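Local coordinates for purine-binding protein BAB2_0673 (PDB 3S99), which binds adenine and probably other purines such as guanine, and may serve an ABC-type uptake system for them, at residues F31-G35 with S94-M98; H46-E52 with G256-I260. One frame throughout, in Å; residues are numbered along the deposited sequence.

Interaction 1 of 2, residues F31-G35 with S94-M98; sequences FIYIG and SFGYM. With ADE (adenine), chain T.
Ser94 OG lies 2.8 Å from adenine N3, a probable hydrogen bond, although its single proton has another acceptor within reach. The hydroxyl is set anti to the backbone N of Ser94 (chi1 -177°), which carries it up to the purine. Phe95 N comes equally close to adenine N9, at 2.8 Å. Ile34 leans on the same serine, with its CB 3.8 Å from Ser94 CB. Ile34 CG2 also reaches the ligand, 3.9 Å from adenine C2. The other branch turns to the Tyr97 ring, with Ile34 CD1 4.1 Å from Tyr97 CZ. Ile32 presses CG2 obliquely on the same ring, 3.6 Å from Tyr97 CE2. The backbone of Tyr33 and Ile34 runs past the ring edge at the phenol end. Tyr97 OH is hydrogen-bonded not to this backbone but to Val69 O. Within the other segment, Tyr97 N donates to Ser94 O and so closes the short 3-10 turn. Ser94 O also has His115 NE2 as a partner. Two loops at the C-terminal ends of neighbouring parallel strands, 27-32 and 89-92, thus form one wall of the adenine pocket, as in periplasmic-binding-protein folds.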
ATOM      1  N   PHE A  31     -17.088  -8.025  -0.248  1.00 16.71           N
ATOM      2  CA  PHE A  31     -15.968  -7.113  -0.418  1.00 15.69           C
ATOM      3  C   PHE A  31     -16.507  -5.734  -0.780  1.00 16.35           C
ATOM      4  O   PHE A  31     -17.432  -5.607  -1.611  1.00 16.56           O
ATOM      5  CB  PHE A  31     -15.012  -7.579  -1.519  1.00 16.64           C
ATOM      6  CG  PHE A  31     -14.321  -8.861  -1.226  1.00 16.78           C
ATOM      7  CD1 PHE A  31     -13.013  -8.863  -0.711  1.00 18.03           C
ATOM      8  CD2 PHE A  31     -14.982 -10.077  -1.413  1.00 17.85           C
ATOM      9  CE1 PHE A  31     -12.379 -10.063  -0.402  1.00 16.42           C
ATOM     10  CE2 PHE A  31     -14.348 -11.278  -1.119  1.00 16.37           C
ATOM     11  CZ  PHE A  31     -13.034 -11.262  -0.614  1.00 15.20           C
ATOM     12  N   ILE A  32     -15.939  -4.712  -0.143  1.00 15.82           N
ATOM     13  CA  ILE A  32     -16.189  -3.314  -0.470  1.00 16.29           C
ATOM     14  C   ILE A  32     -14.890  -2.690  -1.003  1.00 15.85           C
ATOM     15  O   ILE A  32     -13.876  -2.693  -0.289  1.00 14.77           O
ATOM     16  CB  ILE A  32     -16.624  -2.541   0.783  1.00 16.32           C
ATOM     17  CG1 ILE A  32     -17.884  -3.173   1.394  1.00 17.88           C
ATOM     18  CG2 ILE A  32     -16.896  -1.081   0.414  1.00 17.49           C
ATOM     19  CD1 ILE A  32     -19.113  -3.088   0.499  1.00 17.74           C
ATOM     20  N   TYR A  33     -14.917  -2.156  -2.234  1.00 15.79           N
ATOM     21  CA  TYR A  33     -13.736  -1.546  -2.827  1.00 16.59           C
ATOM     22  C   TYR A  33     -13.947  -0.018  -2.952  1.00 17.21           C
ATOM     23  O   TYR A  33     -15.011   0.430  -3.290  1.00 16.69           O
ATOM     24  CB  TYR A  33     -13.449  -2.091  -4.224  1.00 17.00           C
ATOM     25  CG  TYR A  33     -13.296  -3.596  -4.360  1.00 17.36           C
ATOM     26  CD1 TYR A  33     -12.671  -4.365  -3.369  1.00 13.85           C
ATOM     27  CD2 TYR A  33     -13.716  -4.234  -5.504  1.00 17.74           C
ATOM     28  CE1 TYR A  33     -12.525  -5.749  -3.517  1.00 15.23           C
ATOM     29  CE2 TYR A  33     -13.557  -5.635  -5.662  1.00 17.19           C
ATOM     30  CZ  TYR A  33     -12.947  -6.359  -4.667  1.00 15.06           C
ATOM     31  OH  TYR A  33     -12.807  -7.702  -4.820  1.00 18.17           O
ATOM     32  N   ILE A  34     -12.889   0.745  -2.723  1.00 17.21           N
ATOM     33  CA  ILE A  34     -12.921   2.200  -2.866  1.00 18.84           C
ATOM     34  C   ILE A  34     -12.804   2.594  -4.362  1.00 19.57           C
ATOM     35  O   ILE A  34     -13.225   3.670  -4.755  1.00 20.61           O
ATOM     36  CB  ILE A  34     -11.798   2.843  -2.015  1.00 18.44           C
ATOM     37  CG1 ILE A  34     -11.922   4.379  -1.976  1.00 21.65           C
ATOM     38  CG2 ILE A  34     -10.407   2.452  -2.548  1.00 18.36           C
ATOM     39  CD1 ILE A  34     -12.730   4.901  -0.864  1.00 21.40           C
ATOM     40  N   GLY A  35     -12.258   1.710  -5.194  1.00 19.73           N
ATOM     41  CA  GLY A  35     -12.214   1.941  -6.637  1.00 20.92           C
ATOM     42  C   GLY A  35     -12.735   0.755  -7.433  1.00 21.53           C
ATOM     43  O   GLY A  35     -13.424  -0.132  -6.878  1.00 20.69           O
ATOM     44  N   SER A  94     -10.241  -0.461   2.322  1.00 14.41           N
ATOM     45  CA  SER A  94      -9.620   0.851   2.297  1.00 15.23           C
ATOM     46  C   SER A  94      -9.630   1.466   3.681  1.00 15.47           C
ATOM     47  O   SER A  94     -10.555   1.262   4.443  1.00 16.13           O
ATOM     48  CB  SER A  94     -10.358   1.770   1.317  1.00 16.38           C
ATOM     49  OG  SER A  94      -9.722   3.034   1.218  1.00 17.03           O
ATOM     50  N   PHE A  95      -8.607   2.255   3.974  1.00 15.58           N
ATOM     51  CA  PHE A  95      -8.419   2.885   5.267  1.00 15.75           C
ATOM     52  C   PHE A  95      -9.624   3.674   5.762  1.00 16.18           C
ATOM     53  O   PHE A  95      -9.987   3.574   6.921  1.00 15.29           O
ATOM     54  CB  PHE A  95      -7.200   3.817   5.231  1.00 15.64           C
ATOM     55  CG  PHE A  95      -6.906   4.465   6.552  1.00 16.72           C
ATOM     56  CD1 PHE A  95      -6.583   3.692   7.663  1.00 17.76           C
ATOM     57  CD2 PHE A  95      -6.926   5.844   6.687  1.00 19.28           C
ATOM     58  CE1 PHE A  95      -6.312   4.278   8.900  1.00 17.33           C
ATOM     59  CE2 PHE A  95      -6.646   6.452   7.927  1.00 21.08           C
ATOM     60  CZ  PHE A  95      -6.317   5.651   9.030  1.00 20.24           C
ATOM     61  N   GLY A  96     -10.248   4.445   4.886  1.00 16.34           N
ATOM     62  CA  GLY A  96     -11.382   5.297   5.274  1.00 17.72           C
ATOM     63  C   GLY A  96     -12.646   4.544   5.661  1.00 17.52           C
ATOM     64  O   GLY A  96     -13.608   5.125   6.164  1.00 19.24           O
ATOM     65  N   TYR A  97     -12.656   3.244   5.420  1.00 16.44           N
ATOM     66  CA  TYR A  97     -13.752   2.412   5.895  1.00 16.71           C
ATOM     67  C   TYR A  97     -13.597   2.017   7.363  1.00 16.96           C
ATOM     68  O   TYR A  97     -14.441   1.288   7.878  1.00 16.91           O
ATOM     69  CB  TYR A  97     -13.850   1.117   5.087  1.00 16.02           C
ATOM     70  CG  TYR A  97     -14.071   1.307   3.589  1.00 17.00           C
ATOM     71  CD1 TYR A  97     -14.751   2.416   3.088  1.00 17.33           C
ATOM     72  CD2 TYR A  97     -13.592   0.366   2.680  1.00 17.20           C
ATOM     73  CE1 TYR A  97     -14.944   2.579   1.739  1.00 18.45           C
ATOM     74  CE2 TYR A  97     -13.815   0.516   1.322  1.00 18.27           C
ATOM     75  CZ  TYR A  97     -14.481   1.626   0.869  1.00 18.01           C
ATOM     76  OH  TYR A  97     -14.698   1.796  -0.472  1.00 22.03           O
ATOM     77  N   MET A  98     -12.557   2.505   8.040  1.00 17.31           N
ATOM     78  CA  MET A  98     -12.326   2.088   9.434  1.00 18.55           C
ATOM     79  C   MET A  98     -13.557   2.325  10.327  1.00 18.70           C
ATOM     80  O   MET A  98     -14.141   1.397  10.862  1.00 18.57           O
ATOM     81  CB  MET A  98     -11.111   2.801  10.032  1.00 18.28           C
ATOM     82  CG  MET A  98     -10.836   2.411  11.458  1.00 19.26           C
ATOM     83  SD  MET A  98      -9.156   2.854  11.988  1.00 22.11           S
ATOM     84  CE  MET A  98      -9.312   4.645  12.092  1.00 20.30           C
TER
HETATM   85  N9  ADE T 400      -6.353   2.301   2.247  1.00 15.21           N
HETATM   86  C8  ADE T 400      -5.076   2.148   2.742  1.00 17.36           C
HETATM   87  N7  ADE T 400      -4.125   2.197   1.841  1.00 17.16           N
HETATM   88  C5  ADE T 400      -4.890   2.405   0.688  1.00 17.93           C
HETATM   89  C6  ADE T 400      -4.471   2.551  -0.606  1.00 19.18           C
HETATM   90  N6  ADE T 400      -3.152   2.456  -0.830  1.00 15.52           N
HETATM   91  N1  ADE T 400      -5.424   2.745  -1.575  1.00 18.08           N
HETATM   92  C2  ADE T 400      -6.717   2.804  -1.212  1.00 19.72           C
HETATM   93  N3  ADE T 400      -7.241   2.681   0.007  1.00 18.95           N
HETATM   94  C4  ADE T 400      -6.244   2.482   0.901  1.00 16.70           C

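Interaction 2 of 2, residues H46-E52 with G256-I260; sequences HDQARKE and GPYYI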
ATOM      1  N   HIS A  46      -6.844  -6.387  -4.614  1.00 17.84           N
ATOM      2  CA  HIS A  46      -7.891  -6.950  -3.757  1.00 16.42           C
ATOM      3  C   HIS A  46      -8.783  -7.940  -4.496  1.00 16.56           C
ATOM      4  O   HIS A  46      -9.073  -9.026  -3.985  1.00 14.89           O
ATOM      5  CB  HIS A  46      -8.703  -5.857  -3.066  1.00 16.27           C
ATOM      6  CG  HIS A  46      -7.969  -5.182  -1.954  1.00 15.96           C
ATOM      7  ND1 HIS A  46      -7.685  -5.815  -0.749  1.00 13.96           N
ATOM      8  CD2 HIS A  46      -7.468  -3.926  -1.853  1.00 15.22           C
ATOM      9  CE1 HIS A  46      -7.058  -4.962   0.039  1.00 15.50           C
ATOM     10  NE2 HIS A  46      -6.893  -3.818  -0.611  1.00 13.59           N
ATOM     11  N   ASP A  47      -9.181  -7.597  -5.726  1.00 17.52           N
ATOM     12  CA  ASP A  47     -10.127  -8.404  -6.453  1.00 17.02           C
ATOM     13  C   ASP A  47      -9.446  -9.641  -7.017  1.00 18.37           C
ATOM     14  O   ASP A  47     -10.085 -10.674  -7.117  1.00 17.05           O
ATOM     15  CB  ASP A  47     -10.736  -7.598  -7.591  1.00 18.38           C
ATOM     16  CG  ASP A  47     -11.980  -8.233  -8.170  1.00 17.08           C
ATOM     17  OD1 ASP A  47     -13.024  -8.341  -7.453  1.00 18.91           O
ATOM     18  OD2 ASP A  47     -11.922  -8.589  -9.350  1.00 17.51           O
ATOM     19  N   GLN A  48      -8.168  -9.543  -7.382  1.00 18.51           N
ATOM     20  CA  GLN A  48      -7.416 -10.746  -7.789  1.00 19.79           C
ATOM     21  C   GLN A  48      -7.283 -11.697  -6.603  1.00 18.77           C
ATOM     22  O   GLN A  48      -7.235 -12.899  -6.778  1.00 20.00           O
ATOM     23  CB  GLN A  48      -6.034 -10.398  -8.366  1.00 20.42           C
ATOM     24  CG  GLN A  48      -6.103  -9.623  -9.660  1.00 22.31           C
ATOM     25  CD  GLN A  48      -6.527 -10.502 -10.805  1.00 25.42           C
ATOM     26  OE1 GLN A  48      -7.675 -10.476 -11.240  1.00 27.66           O
ATOM     27  NE2 GLN A  48      -5.606 -11.295 -11.285  1.00 26.58           N
ATOM     28  N   ALA A  49      -7.221 -11.154  -5.399  1.00 17.70           N
ATOM     29  CA  ALA A  49      -7.169 -11.965  -4.161  1.00 16.61           C
ATOM     30  C   ALA A  49      -8.547 -12.560  -3.862  1.00 17.14           C
ATOM     31  O   ALA A  49      -8.671 -13.729  -3.423  1.00 18.12           O
ATOM     32  CB  ALA A  49      -6.648 -11.107  -2.994  1.00 14.50           C
ATOM     33  N   ARG A  50      -9.612 -11.822  -4.164  1.00 16.57           N
ATOM     34  CA  ARG A  50     -10.951 -12.426  -4.106  1.00 16.88           C
ATOM     35  C   ARG A  50     -11.014 -13.652  -5.030  1.00 18.64           C
ATOM     36  O   ARG A  50     -11.513 -14.694  -4.642  1.00 17.31           O
ATOM     37  CB  ARG A  50     -12.025 -11.440  -4.507  1.00 16.68           C
ATOM     38  CG  ARG A  50     -13.433 -11.947  -4.386  1.00 16.07           C
ATOM     39  CD  ARG A  50     -14.470 -10.954  -4.980  1.00 16.57           C
ATOM     40  NE  ARG A  50     -14.195 -10.687  -6.401  1.00 17.34           N
ATOM     41  CZ  ARG A  50     -14.440 -11.519  -7.410  1.00 20.22           C
ATOM     42  NH1 ARG A  50     -15.024 -12.700  -7.218  1.00 18.71           N
ATOM     43  NH2 ARG A  50     -14.105 -11.158  -8.650  1.00 23.59           N
ATOM     44  N   LYS A  51     -10.511 -13.498  -6.253  1.00 20.02           N
ATOM     45  CA  LYS A  51     -10.483 -14.604  -7.216  1.00 22.69           C
ATOM     46  C   LYS A  51      -9.654 -15.803  -6.757  1.00 22.59           C
ATOM     47  O   LYS A  51     -10.031 -16.940  -7.016  1.00 24.55           O
ATOM     48  CB  LYS A  51      -9.988 -14.109  -8.567  1.00 23.43           C
ATOM     49  CG  LYS A  51     -10.991 -13.200  -9.269  1.00 25.84           C
ATOM     50  CD  LYS A  51     -10.373 -12.646 -10.569  1.00 30.01           C
ATOM     51  CE  LYS A  51     -11.397 -11.956 -11.447  1.00 31.32           C
ATOM     52  NZ  LYS A  51     -10.678 -11.309 -12.575  1.00 34.25           N
ATOM     53  N   GLU A  52      -8.546 -15.541  -6.067  1.00 23.50           N
ATOM     54  CA  GLU A  52      -7.733 -16.603  -5.452  1.00 24.28           C
ATOM     55  C   GLU A  52      -8.542 -17.364  -4.403  1.00 24.28           C
ATOM     56  O   GLU A  52      -8.536 -18.603  -4.359  1.00 25.04           O
ATOM     57  CB  GLU A  52      -6.451 -16.034  -4.861  1.00 23.61           C
ATOM     58  CG  GLU A  52      -5.483 -15.613  -5.942  1.00 27.00           C
ATOM     59  CD  GLU A  52      -4.242 -14.854  -5.459  1.00 27.48           C
ATOM     60  OE1 GLU A  52      -3.986 -14.736  -4.259  1.00 27.06           O
ATOM     61  OE2 GLU A  52      -3.482 -14.387  -6.326  1.00 34.42           O
ATOM     62  N   GLY A 256      -4.177 -12.701  -0.965  1.00 17.04           N
ATOM     63  CA  GLY A 256      -4.896 -13.964  -1.204  1.00 17.30           C
ATOM     64  C   GLY A 256      -4.781 -15.009  -0.109  1.00 17.22           C
ATOM     65  O   GLY A 256      -5.789 -15.529   0.347  1.00 18.06           O
ATOM     66  N   PRO A 257      -3.551 -15.327   0.310  1.00 17.51           N
ATOM     67  CA  PRO A 257      -3.412 -16.303   1.390  1.00 17.79           C
ATOM     68  C   PRO A 257      -4.116 -15.876   2.668  1.00 17.06           C
ATOM     69  O   PRO A 257      -4.719 -16.701   3.336  1.00 18.52           O
ATOM     70  CB  PRO A 257      -1.888 -16.406   1.571  1.00 18.22           C
ATOM     71  CG  PRO A 257      -1.337 -16.113   0.124  1.00 18.86           C
ATOM     72  CD  PRO A 257      -2.259 -14.999  -0.341  1.00 17.43           C
ATOM     73  N   TYR A 258      -4.095 -14.582   2.974  1.00 15.99           N
ATOM     74  CA  TYR A 258      -4.769 -14.064   4.156  1.00 15.31           C
ATOM     75  C   TYR A 258      -6.285 -14.234   4.028  1.00 14.82           C
ATOM     76  O   TYR A 258      -6.960 -14.733   4.945  1.00 15.33           O
ATOM     77  CB  TYR A 258      -4.398 -12.575   4.384  1.00 14.96           C
ATOM     78  CG  TYR A 258      -5.072 -12.011   5.625  1.00 14.29           C
ATOM     79  CD1 TYR A 258      -4.626 -12.377   6.893  1.00 16.76           C
ATOM     80  CD2 TYR A 258      -6.162 -11.168   5.537  1.00 16.03           C
ATOM     81  CE1 TYR A 258      -5.242 -11.925   8.042  1.00 17.31           C
ATOM     82  CE2 TYR A 258      -6.800 -10.689   6.709  1.00 14.67           C
ATOM     83  CZ  TYR A 258      -6.336 -11.090   7.952  1.00 14.65           C
ATOM     84  OH  TYR A 258      -6.899 -10.653   9.121  1.00 15.02           O
ATOM     85  N   TYR A 259      -6.826 -13.876   2.872  1.00 14.38           N
ATOM     86  CA  TYR A 259      -8.272 -14.005   2.646  1.00 14.14           C
ATOM     87  C   TYR A 259      -8.716 -15.467   2.738  1.00 15.02           C
ATOM     88  O   TYR A 259      -9.746 -15.782   3.300  1.00 14.61           O
ATOM     89  CB  TYR A 259      -8.653 -13.410   1.285  1.00 14.20           C
ATOM     90  CG  TYR A 259      -8.543 -11.884   1.216  1.00 14.54           C
ATOM     91  CD1 TYR A 259      -8.260 -11.120   2.356  1.00 13.66           C
ATOM     92  CD2 TYR A 259      -8.757 -11.211   0.022  1.00 15.99           C
ATOM     93  CE1 TYR A 259      -8.177  -9.747   2.300  1.00 14.13           C
ATOM     94  CE2 TYR A 259      -8.685  -9.802  -0.039  1.00 14.04           C
ATOM     95  CZ  TYR A 259      -8.402  -9.094   1.099  1.00 14.94           C
ATOM     96  OH  TYR A 259      -8.334  -7.736   1.062  1.00 13.05           O
ATOM     97  N   ILE A 260      -7.928 -16.365   2.177  1.00 16.80           N
ATOM     98  CA  ILE A 260      -8.251 -17.785   2.254  1.00 17.44           C
ATOM     99  C   ILE A 260      -8.225 -18.241   3.725  1.00 18.38           C
ATOM    100  O   ILE A 260      -9.155 -18.895   4.174  1.00 19.48           O
ATOM    101  CB  ILE A 260      -7.296 -18.600   1.367  1.00 18.12           C
ATOM    102  CG1 ILE A 260      -7.608 -18.328  -0.117  1.00 19.65           C
ATOM    103  CG2 ILE A 260      -7.401 -20.130   1.687  1.00 19.30           C
ATOM    104  CD1 ILE A 260      -6.480 -18.621  -1.079  1.00 20.09           C
TER
HETATM  105  O   HOH W   1      -2.477 -12.584  -3.507  1.00 27.61           O
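Helices 46-52 and 256-260 cross at -50°, with their axes 8.4 Å apart and Ala49 facing Gly256. The chains come close there: Gly256 has no side chain, the Ala49 methyl lies against its backbone, and Glu52 OE1 occupies the side it leaves bare. Ala49 CB lies 3.6 Å from Gly256 N. The same methyl touches the Tyr259 ring obliquely, 3.7 Å from CD2. Tyr259 reaches back along helix 46-52 to His46. Its CG stands beside its own backbone N (chi1 -70°), and the ring passes Ala49 before the hydroxyl arrives at the imidazole. His46 ND1 and Tyr259 OH are 2.7 Å apart and hydrogen-bonded, though bent, with a donor-hydrogen-acceptor angle of 136°; either could donate. The hydroxyl sits at the edge of the imidazole, near its plane, and the two side chains cross at about a right angle. Tyr128 OH is a second partner of the Tyr259 hydroxyl. Trp255 stacks on the His46 ring, and Trp42, an adenine-binding residue, meets it edge-to-face. Glu52 extends beyond CG toward the start of helix 256-268. Its OE1 comes within 3.3 Å of Gly256 CA. One water joins the two helices here: it donates to Glu52 OE1 and accepts from Gly256 N. The glutamate lies by the first turn of the second helix, where its negative charge would probably suit the positive end of the helix dipole. Farther along, Ile260 CD1 packs against the backbone of Glu52, 3.9 Å from its O. The chemistry is therefore divided: the imidazole-phenol bond ties the helices on the side toward the pocket, and the water-mediated carboxylate link ties them at the start of helix 256-268.

Interactions 1 and 2 have centres about 15 Å apart, yet they touch. Strand 27-32 leads into helix 42-57, so the first segments of both belong to one strand-loop-helix unit. Tyr33 OH lies 2.7 Å from Asp47 OD1, a probable hydrogen bond. Arg50 NE holds the same Asp47 OD1 at 2.8 Å in a salt bridge. The Phe31 ring touches a side chain of each helix of interaction 2: its CE2 is 3.5 Å from Arg50 CG and its CE1 is 3.7 Å from Tyr259 CE2. Interaction 1 meets adenine directly. Interaction 2 stands behind the pocket, with the His46 side chain about 7 Å from the ligand and in contact with Trp42.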